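Local coordinates for protein lysyl oxidase (Pichia pastoris, PDB 1W7C) that probably oxidises primary amines, including lysine side chains, as a copper-dependent amine oxidase with a topaquinone cofactor built from its own chain, at residues T426-F431 with L443-L448; D449-V454 with S672-P677. All coordinates share one frame; numbering follows the deposited sequence.

Contact 1 (T426-F431 with L443-L448); sequences TLNVRF and LYKFFL
The CG2 methyl of Thr426 lies over one face of the Phe447 ring, offset toward its rim, and CD1 is the nearest ring atom, 3.7 Å from CG2: a CH-pi contact. The other branch of the threonine, OG1, accepts a bond from Asn428 ND2 at 3.0 Å with an N-H...O angle of 159°, and also bonds to Glu406. A side-chain amide suits position 428 because it can donate and accept at once. While ND2 holds the threonine, Asn428 OD1 accepts Lys445 NZ at 2.8 Å. The two side chains run side by side in the same direction, and the ammonium approaches the oxygen at a C=O...N angle of 131°, slightly tilted from the carbonyl plane. The lysine leaves its backbone extended and then bends, with the last turn (chi4 -64°) carrying NZ back to the amide. Salt bridges to Glu406 and to Asp407 of the second subunit probably help to keep this buried amine charged. An alanine in place of Asn428 would probably leave Lys445 NZ with its two carboxylates but without the neutral acceptor, and Thr426 OG1 without its amide donor. Next along this face, Leu443 CD1 covers one face of the Arg430 guanidinium, 4.0 Å from NH2, while NE bonds to Asn441. The opposite face, carrying Leu427, Val429, Tyr444 and Phe446, is largely apolar: Leu427 CB meets Phe446 CB at 4.1 Å, and Val429 CG2 comes to the Phe446 ring at CE1. Leu427-Phe446 and Val429-Tyr444 are the hydrogen-bonded pairs of this antiparallel beta hairpin. Strand 391-405 flanks it beside 418-433 and strand 452-458 beside 440-446, while strand 318-326 packs against Val429 and Tyr444, and the second subunit meets the Arg430 and Lys445 face.

Contact 2 (D449-V454 with S672-P677); sequences DGTLEV and SFMLTP
Thr451 OG1 is held from two directions: it donates to Asp449 OD1 at 2.7 Å, on the syn lone pair of that oxygen, and it lies 2.7 Å from Thr676 OG1 on the facing strand. A hydroxyl suits the place because it can serve the carboxylate and a second hydroxyl together. With CG2 anti to the backbone N, the threonine sets OG1 beside that N and sends its methyl to Met674 SD, 4.0 Å away. Asp449 closes the turn from within by a further, weak bond from Thr451 N to OD2, and its OD1 also receives Asn659 ND2 of the second subunit. Between them Gly450 adopts a positive phi of 107°, where a side chain would press against the carbonyl oxygen of Asp449, and its own carbonyl bonds to Tyr572 OH. The chain then enters strand 452-458, which runs antiparallel to strand 670-678 in the beta-sandwich enzyme domain of copper amine oxidases. Leu452 and Leu675 form one hydrogen-bonded pair, and Val454 and Phe673 another; the bond from Leu675 N to Leu452 O is 2.8 Å long and nearly straight. Beyond the amides, Val454 sets CB over one face of the Phe673 ring in a CH-pi contact, toward the rim and 3.6 Å from CZ. The phenylalanine carries CG between its backbone N and carbonyl carbon (chi1 62°), and the two side chains run side by side in the same direction, the valine on the ring face with CG1 near CE2 and CG2 near CE1. The two methyls on its branched CB let valine cover CE2, CZ and CE1 together. Strand 488-498 receives this apolar face: Tyr494 meets Val454, and Val496 meets Phe673 and Leu675.

From the N terminus, the chain first passes along 426-431, turns, and comes back through 443-448, so contact 1 closes a hairpin after only eleven intervening residues. The next turn follows at once: 449-454 begins where 443-448 ends, and strand 452-458 returns beside strand 440-446, Glu453 N lying 2.8 Å from Lys445 O. Contact 2 then waits for 217 residues before 672-677 arrives at the far edge of that strand. The two contacts are therefore in series, neither nested nor crossing; with the pairing of 440-446 and 452-458 between them, they join four neighbouring antiparallel strands, 418-433, 440-446, 452-458 and 670-678. Both also reach the second subunit.

Contact 1 (T426-F431 with L443-L448)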
ATOM      1  N   THR A 426      16.384   1.455   1.299  1.00 14.06           N
ATOM      2  CA  THR A 426      15.922   1.125  -0.059  1.00 14.20           C
ATOM      3  C   THR A 426      16.552   2.084  -1.062  1.00 13.51           C
ATOM      4  O   THR A 426      16.793   3.259  -0.753  1.00 14.35           O
ATOM      5  CB  THR A 426      14.401   1.203  -0.205  1.00 14.26           C
ATOM      6  OG1 THR A 426      13.963   2.511   0.176  1.00 13.82           O
ATOM      7  CG2 THR A 426      13.733   0.172   0.663  1.00 14.14           C
ATOM      8  N   LEU A 427      16.835   1.580  -2.246  1.00 12.92           N
ATOM      9  CA  LEU A 427      17.191   2.459  -3.365  1.00 13.43           C
ATOM     10  C   LEU A 427      15.906   2.915  -4.048  1.00 14.35           C
ATOM     11  O   LEU A 427      15.002   2.134  -4.246  1.00 14.09           O
ATOM     12  CB  LEU A 427      18.062   1.749  -4.400  1.00 14.34           C
ATOM     13  CG  LEU A 427      18.644   2.641  -5.475  1.00 14.57           C
ATOM     14  CD1 LEU A 427      19.723   3.538  -4.863  1.00 16.71           C
ATOM     15  CD2 LEU A 427      19.217   1.850  -6.609  1.00 16.66           C
ATOM     16  N   ASN A 428      15.878   4.180  -4.443  1.00 13.84           N
ATOM     17  CA  ASN A 428      14.694   4.800  -5.004  1.00 12.64           C
ATOM     18  C   ASN A 428      15.093   5.592  -6.228  1.00 12.98           C
ATOM     19  O   ASN A 428      16.032   6.394  -6.156  1.00 14.34           O
ATOM     20  CB  ASN A 428      14.072   5.736  -3.966  1.00 13.01           C
ATOM     21  CG  ASN A 428      13.521   5.000  -2.777  1.00 12.99           C
ATOM     22  OD1 ASN A 428      12.354   4.568  -2.822  1.00 14.09           O
ATOM     23  ND2 ASN A 428      14.367   4.706  -1.771  1.00 14.43           N
ATOM     24  N   VAL A 429      14.347   5.338  -7.310  1.00 12.04           N
ATOM     25  CA  VAL A 429      14.497   6.074  -8.570  1.00 13.03           C
ATOM     26  C   VAL A 429      13.140   6.729  -8.848  1.00 13.23           C
ATOM     27  O   VAL A 429      12.098   6.044  -8.914  1.00 13.80           O
ATOM     28  CB  VAL A 429      14.936   5.173  -9.724  1.00 14.53           C
ATOM     29  CG1 VAL A 429      15.176   5.988 -10.975  1.00 15.92           C
ATOM     30  CG2 VAL A 429      16.158   4.302  -9.355  1.00 22.63           C
ATOM     31  N   ARG A 430      13.154   8.071  -8.928  1.00 14.15           N
ATOM     32  CA  ARG A 430      11.926   8.817  -9.199  1.00 14.65           C
ATOM     33  C   ARG A 430      12.048   9.744 -10.407  1.00 13.47           C
ATOM     34  O   ARG A 430      13.115  10.333 -10.641  1.00 14.28           O
ATOM     35  CB  ARG A 430      11.569   9.690  -7.991  1.00 15.26           C
ATOM     36  CG  ARG A 430      10.550  10.771  -8.240  1.00 16.72           C
ATOM     37  CD  ARG A 430      10.142  11.528  -6.977  1.00 16.45           C
ATOM     38  NE  ARG A 430       9.320  10.683  -6.116  1.00 15.40           N
ATOM     39  CZ  ARG A 430       9.511  10.457  -4.842  1.00 13.38           C
ATOM     40  NH1 ARG A 430      10.506  11.045  -4.189  1.00 15.16           N
ATOM     41  NH2 ARG A 430       8.707   9.644  -4.193  1.00 16.55           N
ATOM     42  N   PHE A 431      10.948   9.877 -11.142  1.00 13.39           N
ATOM     43  CA  PHE A 431      10.777  11.077 -11.954  1.00 14.83           C
ATOM     44  C   PHE A 431       9.331  11.510 -11.844  1.00 13.68           C
ATOM     45  O   PHE A 431       8.462  10.716 -11.441  1.00 14.48           O
ATOM     46  CB  PHE A 431      11.277  10.937 -13.400  1.00 15.73           C
ATOM     47  CG  PHE A 431      10.327  10.285 -14.341  1.00 15.31           C
ATOM     48  CD1 PHE A 431      10.185   8.919 -14.366  1.00 16.10           C
ATOM     49  CD2 PHE A 431       9.575  11.048 -15.223  1.00 16.83           C
ATOM     50  CE1 PHE A 431       9.326   8.323 -15.265  1.00 17.87           C
ATOM     51  CE2 PHE A 431       8.721  10.432 -16.140  1.00 16.56           C
ATOM     52  CZ  PHE A 431       8.579   9.099 -16.142  1.00 15.51           C
ATOM     53  N   LEU A 443       7.814   6.065  -8.920  1.00 13.18           N
ATOM     54  CA  LEU A 443       8.851   5.612  -8.005  1.00 13.82           C
ATOM     55  C   LEU A 443       9.120   4.123  -8.237  1.00 11.75           C
ATOM     56  O   LEU A 443       8.209   3.336  -8.384  1.00 13.58           O
ATOM     57  CB  LEU A 443       8.428   5.873  -6.556  1.00 13.61           C
ATOM     58  CG  LEU A 443       9.463   5.562  -5.502  1.00 13.04           C
ATOM     59  CD1 LEU A 443      10.654   6.492  -5.591  1.00 15.93           C
ATOM     60  CD2 LEU A 443       8.847   5.647  -4.128  1.00 14.64           C
ATOM     61  N   TYR A 444      10.403   3.776  -8.213  1.00 11.54           N
ATOM     62  CA  TYR A 444      10.914   2.425  -8.299  1.00 12.62           C
ATOM     63  C   TYR A 444      11.789   2.246  -7.044  1.00 12.36           C
ATOM     64  O   TYR A 444      12.776   2.956  -6.876  1.00 13.42           O
ATOM     65  CB  TYR A 444      11.704   2.234  -9.604  1.00 12.87           C
ATOM     66  CG  TYR A 444      10.877   2.464 -10.813  1.00 11.97           C
ATOM     67  CD1 TYR A 444      10.639   3.736 -11.300  1.00 13.10           C
ATOM     68  CD2 TYR A 444      10.267   1.400 -11.470  1.00 11.68           C
ATOM     69  CE1 TYR A 444       9.770   3.956 -12.387  1.00 13.25           C
ATOM     70  CE2 TYR A 444       9.425   1.614 -12.551  1.00 13.54           C
ATOM     71  CZ  TYR A 444       9.210   2.872 -13.036  1.00 13.03           C
ATOM     72  OH  TYR A 444       8.377   3.017 -14.130  1.00 14.18           O
ATOM     73  N   LYS A 445      11.411   1.277  -6.192  1.00 13.05           N
ATOM     74  CA  LYS A 445      11.993   1.113  -4.866  1.00 12.93           C
ATOM     75  C   LYS A 445      12.526  -0.311  -4.735  1.00 12.26           C
ATOM     76  O   LYS A 445      11.774  -1.287  -4.886  1.00 13.79           O
ATOM     77  CB  LYS A 445      10.888   1.380  -3.845  1.00 13.53           C
ATOM     78  CG  LYS A 445      11.392   1.271  -2.401  1.00 13.60           C
ATOM     79  CD  LYS A 445      10.246   1.382  -1.379  1.00 14.95           C
ATOM     80  CE  LYS A 445       9.651   2.808  -1.297  1.00 14.84           C
ATOM     81  NZ  LYS A 445      10.586   3.848  -0.814  1.00 14.58           N
ATOM     82  N   PHE A 446      13.815  -0.423  -4.493  1.00 12.84           N
ATOM     83  CA  PHE A 446      14.534  -1.681  -4.435  1.00 13.60           C
ATOM     84  C   PHE A 446      14.919  -2.021  -2.985  1.00 12.70           C
ATOM     85  O   PHE A 446      15.374  -1.144  -2.272  1.00 13.29           O
ATOM     86  CB  PHE A 446      15.836  -1.614  -5.267  1.00 13.83           C
ATOM     87  CG  PHE A 446      15.612  -1.312  -6.755  1.00 14.08           C
ATOM     88  CD1 PHE A 446      15.371  -0.015  -7.192  1.00 14.21           C
ATOM     89  CD2 PHE A 446      15.693  -2.307  -7.692  1.00 14.91           C
ATOM     90  CE1 PHE A 446      15.207   0.272  -8.530  1.00 18.16           C
ATOM     91  CE2 PHE A 446      15.500  -2.028  -9.029  1.00 17.03           C
ATOM     92  CZ  PHE A 446      15.235  -0.772  -9.438  1.00 17.24           C
ATOM     93  N   PHE A 447      14.696  -3.277  -2.604  1.00 13.33           N
ATOM     94  CA  PHE A 447      14.895  -3.742  -1.221  1.00 13.01           C
ATOM     95  C   PHE A 447      16.073  -4.705  -1.107  1.00 14.08           C
ATOM     96  O   PHE A 447      16.484  -5.351  -2.095  1.00 13.32           O
ATOM     97  CB  PHE A 447      13.639  -4.446  -0.748  1.00 13.75           C
ATOM     98  CG  PHE A 447      12.415  -3.547  -0.604  1.00 12.19           C
ATOM     99  CD1 PHE A 447      12.024  -3.079   0.642  1.00 12.66           C
ATOM    100  CD2 PHE A 447      11.659  -3.190  -1.719  1.00 13.64           C
ATOM    101  CE1 PHE A 447      10.879  -2.307   0.772  1.00 13.06           C
ATOM    102  CE2 PHE A 447      10.530  -2.427  -1.589  1.00 15.26           C
ATOM    103  CZ  PHE A 447      10.140  -1.981  -0.328  1.00 12.92           C
ATOM    104  N   LEU A 448      16.574  -4.886   0.108  1.00 13.99           N
ATOM    105  CA  LEU A 448      17.798  -5.674   0.335  1.00 14.10           C
ATOM    106  C   LEU A 448      17.608  -7.188  -0.020  1.00 13.19           C
ATOM    107  O   LEU A 448      18.621  -7.854  -0.253  1.00 14.85           O
ATOM    108  CB  LEU A 448      18.249  -5.555   1.771  1.00 14.45           C
ATOM    109  CG  LEU A 448      18.830  -4.216   2.163  1.00 14.52           C
ATOM    110  CD1 LEU A 448      19.140  -4.217   3.676  1.00 16.45           C
ATOM    111  CD2 LEU A 448      20.110  -3.862   1.401  1.00 16.30           C
TER

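Contact 2 (D449-V454 with S672-P677)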
ATOM      1  N   ASP A 449      16.389  -7.710  -0.000  1.00 14.25           N
ATOM      2  CA  ASP A 449      16.175  -9.125  -0.218  1.00 14.59           C
ATOM      3  C   ASP A 449      16.058  -9.505  -1.699  1.00 14.21           C
ATOM      4  O   ASP A 449      15.980 -10.702  -2.000  1.00 14.82           O
ATOM      5  CB  ASP A 449      14.888  -9.583   0.458  1.00 14.57           C
ATOM      6  CG  ASP A 449      13.662  -8.972  -0.170  1.00 14.47           C
ATOM      7  OD1 ASP A 449      12.727  -9.724  -0.571  1.00 15.63           O
ATOM      8  OD2 ASP A 449      13.634  -7.722  -0.331  1.00 13.79           O
ATOM      9  N   GLY A 450      15.940  -8.515  -2.595  1.00 13.93           N
ATOM     10  CA  GLY A 450      15.657  -8.770  -3.992  1.00 14.58           C
ATOM     11  C   GLY A 450      14.231  -8.414  -4.442  1.00 13.79           C
ATOM     12  O   GLY A 450      13.841  -8.702  -5.577  1.00 13.81           O
ATOM     13  N   THR A 451      13.459  -7.748  -3.563  1.00 12.65           N
ATOM     14  CA  THR A 451      12.116  -7.267  -3.946  1.00 12.30           C
ATOM     15  C   THR A 451      12.229  -5.909  -4.586  1.00 12.11           C
ATOM     16  O   THR A 451      13.036  -5.110  -4.147  1.00 13.07           O
ATOM     17  CB  THR A 451      11.226  -7.190  -2.701  1.00 13.40           C
ATOM     18  OG1 THR A 451      10.997  -8.522  -2.205  1.00 14.23           O
ATOM     19  CG2 THR A 451       9.854  -6.552  -2.934  1.00 14.21           C
ATOM     20  N   LEU A 452      11.399  -5.617  -5.567  1.00 13.00           N
ATOM     21  CA  LEU A 452      11.266  -4.306  -6.179  1.00 13.79           C
ATOM     22  C   LEU A 452       9.784  -3.903  -6.137  1.00 12.66           C
ATOM     23  O   LEU A 452       8.923  -4.712  -6.425  1.00 15.38           O
ATOM     24  CB  LEU A 452      11.723  -4.390  -7.660  0.70 17.67           C
ATOM     25  CG  LEU A 452      11.399  -3.252  -8.641  0.70 16.80           C
ATOM     26  CD1 LEU A 452      11.968  -1.930  -8.139  0.70 14.95           C
ATOM     27  CD2 LEU A 452      11.972  -3.616 -10.036  0.70 26.83           C
ATOM     28  N   GLU A 453       9.525  -2.639  -5.820  1.00 13.33           N
ATOM     29  CA  GLU A 453       8.174  -2.100  -5.821  1.00 13.25           C
ATOM     30  C   GLU A 453       8.114  -0.973  -6.857  1.00 11.95           C
ATOM     31  O   GLU A 453       8.960  -0.059  -6.821  1.00 13.81           O
ATOM     32  CB  GLU A 453       7.830  -1.542  -4.439  1.00 13.47           C
ATOM     33  CG  GLU A 453       6.437  -0.935  -4.353  0.60 13.35           C
ATOM     34  CD  GLU A 453       6.253  -0.109  -3.087  0.60 22.06           C
ATOM     35  OE1 GLU A 453       5.512  -0.582  -2.211  0.60 31.84           O
ATOM     36  OE2 GLU A 453       6.878   0.993  -2.946  0.60 22.20           O
ATOM     37  N   VAL A 454       7.079  -1.056  -7.694  1.00 12.50           N
ATOM     38  CA  VAL A 454       6.777  -0.097  -8.735  1.00 12.54           C
ATOM     39  C   VAL A 454       5.530   0.656  -8.282  1.00 11.86           C
ATOM     40  O   VAL A 454       4.518   0.023  -7.975  1.00 12.83           O
ATOM     41  CB  VAL A 454       6.530  -0.808 -10.052  1.00 13.46           C
ATOM     42  CG1 VAL A 454       6.093   0.177 -11.131  1.00 15.17           C
ATOM     43  CG2 VAL A 454       7.721  -1.576 -10.498  1.00 14.38           C
ATOM     44  N   SER A 672       0.370   0.591  -6.692  1.00 12.87           N
ATOM     45  CA  SER A 672       1.712  -0.029  -6.643  1.00 12.12           C
ATOM     46  C   SER A 672       1.574  -1.531  -6.894  1.00 13.66           C
ATOM     47  O   SER A 672       0.513  -2.140  -6.682  1.00 12.83           O
ATOM     48  CB  SER A 672       2.405   0.182  -5.298  1.00 13.57           C
ATOM     49  OG  SER A 672       1.719  -0.521  -4.252  1.00 16.17           O
ATOM     50  N   PHE A 673       2.678  -2.143  -7.318  1.00 12.79           N
ATOM     51  CA  PHE A 673       2.793  -3.601  -7.290  1.00 12.86           C
ATOM     52  C   PHE A 673       4.244  -3.936  -6.906  1.00 11.99           C
ATOM     53  O   PHE A 673       5.149  -3.098  -7.013  1.00 13.15           O
ATOM     54  CB  PHE A 673       2.431  -4.310  -8.598  1.00 13.19           C
ATOM     55  CG  PHE A 673       3.315  -3.953  -9.784  1.00 12.32           C
ATOM     56  CD1 PHE A 673       4.449  -4.693 -10.096  1.00 13.42           C
ATOM     57  CD2 PHE A 673       2.959  -2.923 -10.624  1.00 13.64           C
ATOM     58  CE1 PHE A 673       5.218  -4.384 -11.199  1.00 14.85           C
ATOM     59  CE2 PHE A 673       3.709  -2.619 -11.738  1.00 14.51           C
ATOM     60  CZ  PHE A 673       4.850  -3.362 -12.036  1.00 14.21           C
ATOM     61  N   MET A 674       4.435  -5.161  -6.419  1.00 13.11           N
ATOM     62  CA  MET A 674       5.760  -5.645  -6.046  1.00 12.38           C
ATOM     63  C   MET A 674       6.099  -6.901  -6.885  1.00 13.37           C
ATOM     64  O   MET A 674       5.247  -7.670  -7.266  1.00 12.71           O
ATOM     65  CB  MET A 674       5.854  -6.009  -4.562  1.00 13.63           C
ATOM     66  CG  MET A 674       6.120  -4.843  -3.650  1.00 16.16           C
ATOM     67  SD  MET A 674       6.146  -5.330  -1.943  1.00 19.38           S
ATOM     68  CE  MET A 674       6.982  -4.100  -1.265  1.00 22.90           C
ATOM     69  N   LEU A 675       7.419  -7.041  -7.077  1.00 12.77           N
ATOM     70  CA  LEU A 675       8.021  -8.239  -7.631  1.00 13.25           C
ATOM     71  C   LEU A 675       8.918  -8.762  -6.517  1.00 12.42           C
ATOM     72  O   LEU A 675       9.916  -8.145  -6.167  1.00 13.40           O
ATOM     73  CB  LEU A 675       8.869  -7.890  -8.862  1.00 12.72           C
ATOM     74  CG  LEU A 675       8.109  -7.140  -9.968  1.00 13.46           C
ATOM     75  CD1 LEU A 675       9.062  -6.855 -11.108  1.00 15.84           C
ATOM     76  CD2 LEU A 675       6.868  -7.875 -10.451  1.00 13.46           C
ATOM     77  N   THR A 676       8.530  -9.921  -5.984  1.00 11.93           N
ATOM     78  CA  THR A 676       9.202 -10.444  -4.794  1.00 13.39           C
ATOM     79  C   THR A 676       9.674 -11.878  -4.990  1.00 12.48           C
ATOM     80  O   THR A 676       8.973 -12.692  -5.581  1.00 13.33           O
ATOM     81  CB  THR A 676       8.343 -10.236  -3.522  1.00 15.32           C
ATOM     82  OG1 THR A 676       9.136 -10.484  -2.335  1.00 16.12           O
ATOM     83  CG2 THR A 676       7.176 -11.160  -3.453  1.00 15.81           C
ATOM     84  N   PRO A 677      10.893 -12.208  -4.541  1.00 13.30           N
ATOM     85  CA  PRO A 677      11.363 -13.579  -4.708  1.00 14.48           C
ATOM     86  C   PRO A 677      10.448 -14.598  -4.048  1.00 13.81           C
ATOM     87  O   PRO A 677       9.952 -14.350  -2.939  1.00 15.18           O
ATOM     88  CB  PRO A 677      12.709 -13.569  -3.996  0.50 21.75           C
ATOM     89  CG  PRO A 677      13.132 -12.201  -3.990  0.50 12.56           C
ATOM     90  CD  PRO A 677      11.904 -11.356  -3.898  0.50 11.92           C
TER